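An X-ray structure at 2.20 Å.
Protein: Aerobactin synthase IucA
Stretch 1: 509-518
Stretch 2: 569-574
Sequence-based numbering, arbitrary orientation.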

# COMPACT_ATOMS: atom_id res chain seq x y z
N LEU A 509 -10.88 33.68 -19.28
CA LEU A 509 -11.16 32.78 -18.17
C LEU A 509 -12.02 33.47 -17.12
O LEU A 509 -12.87 32.84 -16.50
CB LEU A 509 -9.85 32.28 -17.55
CG LEU A 509 -8.98 31.45 -18.49
CD1 LEU A 509 -7.60 31.19 -17.88
CD2 LEU A 509 -9.66 30.14 -18.85
N MET A 510 -11.80 34.77 -16.93
CA MET A 510 -12.61 35.54 -16.00
C MET A 510 -14.04 35.73 -16.53
O MET A 510 -14.96 36.01 -15.77
CB MET A 510 -11.97 36.91 -15.72
CG MET A 510 -10.74 36.84 -14.82
SD MET A 510 -10.13 38.44 -14.26
CE MET A 510 -9.38 39.08 -15.76
N ALA A 511 -14.21 35.56 -17.84
CA ALA A 511 -15.53 35.65 -18.45
C ALA A 511 -16.34 34.40 -18.10
O ALA A 511 -17.55 34.49 -17.87
CB ALA A 511 -15.43 35.82 -19.96
N ARG A 512 -15.67 33.25 -18.05
CA ARG A 512 -16.31 32.00 -17.66
C ARG A 512 -16.82 32.07 -16.23
O ARG A 512 -17.95 31.67 -15.95
CB ARG A 512 -15.34 30.82 -17.78
CG ARG A 512 -15.06 30.39 -19.20
CD ARG A 512 -14.44 29.00 -19.25
NE ARG A 512 -14.43 28.48 -20.61
CZ ARG A 512 -15.36 27.67 -21.12
NH1 ARG A 512 -16.38 27.26 -20.39
NH2 ARG A 512 -15.25 27.25 -22.38
N VAL A 513 -15.98 32.58 -15.34
CA VAL A 513 -16.34 32.71 -13.94
C VAL A 513 -17.57 33.60 -13.79
O VAL A 513 -18.48 33.28 -13.03
CB VAL A 513 -15.17 33.29 -13.12
CG1 VAL A 513 -15.58 33.45 -11.67
CG2 VAL A 513 -13.95 32.40 -13.24
N ARG A 514 -17.58 34.71 -14.52
CA ARG A 514 -18.69 35.66 -14.46
C ARG A 514 -20.00 34.99 -14.84
O ARG A 514 -21.01 35.15 -14.15
CB ARG A 514 -18.43 36.85 -15.38
CG ARG A 514 -19.53 37.91 -15.35
CD ARG A 514 -19.23 39.03 -16.34
NE ARG A 514 -19.03 38.51 -17.69
CZ ARG A 514 -18.47 39.20 -18.69
NH1 ARG A 514 -18.06 40.45 -18.49
NH2 ARG A 514 -18.33 38.64 -19.88
N THR A 515 -19.98 34.24 -15.94
CA THR A 515 -21.15 33.50 -16.41
C THR A 515 -21.72 32.62 -15.32
O THR A 515 -22.92 32.63 -15.06
CB THR A 515 -20.80 32.61 -17.63
OG1 THR A 515 -20.29 33.42 -18.69
CG2 THR A 515 -22.04 31.86 -18.12
N LEU A 516 -20.86 31.85 -14.67
CA LEU A 516 -21.30 30.91 -13.64
C LEU A 516 -21.68 31.63 -12.35
O LEU A 516 -22.58 31.20 -11.65
CB LEU A 516 -20.20 29.88 -13.38
CG LEU A 516 -19.84 29.03 -14.61
CD1 LEU A 516 -18.69 28.09 -14.31
CD2 LEU A 516 -21.05 28.25 -15.11
N LEU A 517 -21.00 32.74 -12.06
CA LEU A 517 -21.35 33.55 -10.89
C LEU A 517 -22.72 34.20 -11.09
O LEU A 517 -23.46 34.42 -10.13
CB LEU A 517 -20.30 34.63 -10.63
CG LEU A 517 -18.95 34.22 -10.04
CD1 LEU A 517 -18.02 35.42 -9.94
CD2 LEU A 517 -19.11 33.57 -8.68
N ALA A 518 -23.06 34.49 -12.34
CA ALA A 518 -24.33 35.12 -12.67
C ALA A 518 -25.47 34.11 -12.60
O ALA A 518 -26.57 34.44 -12.16
CB ALA A 518 -24.27 35.76 -14.05
N ASN A 569 -12.84 46.32 -10.61
CA ASN A 569 -13.53 45.05 -10.86
C ASN A 569 -13.34 44.56 -12.30
O ASN A 569 -13.76 45.24 -13.24
CB ASN A 569 -15.02 45.22 -10.56
CG ASN A 569 -15.77 43.90 -10.56
OD1 ASN A 569 -15.29 42.89 -11.07
ND2 ASN A 569 -16.97 43.91 -10.00
N PRO A 570 -12.69 43.39 -12.47
CA PRO A 570 -12.57 42.83 -13.83
C PRO A 570 -13.79 42.02 -14.28
O PRO A 570 -13.81 41.57 -15.43
CB PRO A 570 -11.34 41.93 -13.72
CG PRO A 570 -11.33 41.49 -12.30
CD PRO A 570 -11.88 42.63 -11.50
N LEU A 571 -14.78 41.85 -13.41
CA LEU A 571 -15.95 41.03 -13.72
C LEU A 571 -17.15 41.85 -14.21
O LEU A 571 -18.22 41.30 -14.48
CB LEU A 571 -16.37 40.21 -12.50
CG LEU A 571 -15.76 38.82 -12.35
CD1 LEU A 571 -14.25 38.90 -12.37
CD2 LEU A 571 -16.25 38.16 -11.07
N LEU A 572 -16.97 43.16 -14.32
CA LEU A 572 -18.04 44.02 -14.80
C LEU A 572 -18.29 43.76 -16.29
O LEU A 572 -17.35 43.60 -17.07
CB LEU A 572 -17.71 45.49 -14.56
CG LEU A 572 -17.68 45.92 -13.09
N ALA A 573 -19.56 43.70 -16.68
CA ALA A 573 -19.94 43.49 -18.08
C ALA A 573 -19.42 44.63 -18.95
O ALA A 573 -20.01 45.71 -18.98
CB ALA A 573 -21.44 43.36 -18.21
N GLN A 574 -18.33 44.37 -19.65
CA GLN A 574 -17.62 45.40 -20.41
C GLN A 574 -17.38 44.96 -21.85
O GLN A 574 -18.24 45.14 -22.71
CB GLN A 574 -16.29 45.72 -19.72
CG GLN A 574 -15.33 44.54 -19.64
CD GLN A 574 -14.10 44.84 -18.82
OE1 GLN A 574 -14.12 45.68 -17.92
NE2 GLN A 574 -13.01 44.14 -19.11

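Residues 509-518 form part of a longer helix, and the segment 569-574, which has no regular secondary structure, packs against one side of it. The contact is modest, burying 317 Å² in total, and no hydrogen bond crosses it among the modelled atoms; it rests on apolar packing and on the long side chain of Arg-514.

Leu-509 lies out of reach of the second segment, so the contact begins with Met-510. Its CA-to-CB bond points toward the loop, and the mtm conformation of the side chain brings SD to 3.7 Å from CB of Pro-570, an apolar contact at the start of the interface. The carbonyl of the same residue is occupied within the helix, where Met-510 O accepts a hydrogen bond from Arg-514 N at 3.2 Å. Ala-511 points away from the loop and Arg-512 is out of reach. Val-513 points toward it but is covered very little; its nearest side-chain approach, Val-513 CG1 to Leu-571 CD2, is 4.8 Å.

Arg-514 is one helical turn beyond Met-510 and therefore returns to the same side. Here the CA atoms of the two segments are nearest, with CA of Arg-514 6.1 Å from CA of Leu-571. The side chain is extended through chi1 and chi2 and turns at chi3 (55°, p), running along the loop past successive residues. Its CD lies 3.1 Å from Leu-571 O, a close approach of a carbon to a carbonyl oxygen. Farther out, NH1 is 3.5 Å from Leu-572 O and 3.6 Å from Ala-573 CA. Both carbonyl oxygens lie at the edge of the guanidinium, near its plane, yet neither makes a hydrogen bond with it. Arg-514, partly exposed, thus follows the loop through close contacts without a hydrogen bond to it; the carbonyl oxygens near the guanidinium edge are placed where its positive charge would favour them.

Thr-515 and Leu-516 are out of reach of the loop; Thr-515 OG1 instead bonds back to Ala-511 O at 3.1 Å, within the helix. Leu-517, two turns from Met-510, points toward the loop again, and its CD1 meets CD2 of Leu-571 at 3.5 Å, a tight apolar contact between two buried side chains. Ala-518, out of reach, closes the stretch.

Leu-571 is thus the centre of the contact: it touches Met-510, Arg-514 and Leu-517, and 98 Å² of its surface is covered by the helix, more than for any other residue here. Its backbone is tethered within the loop, where Leu-571 N donates a short hydrogen bond to Asn-569 OD1 (2.6 Å, 156°).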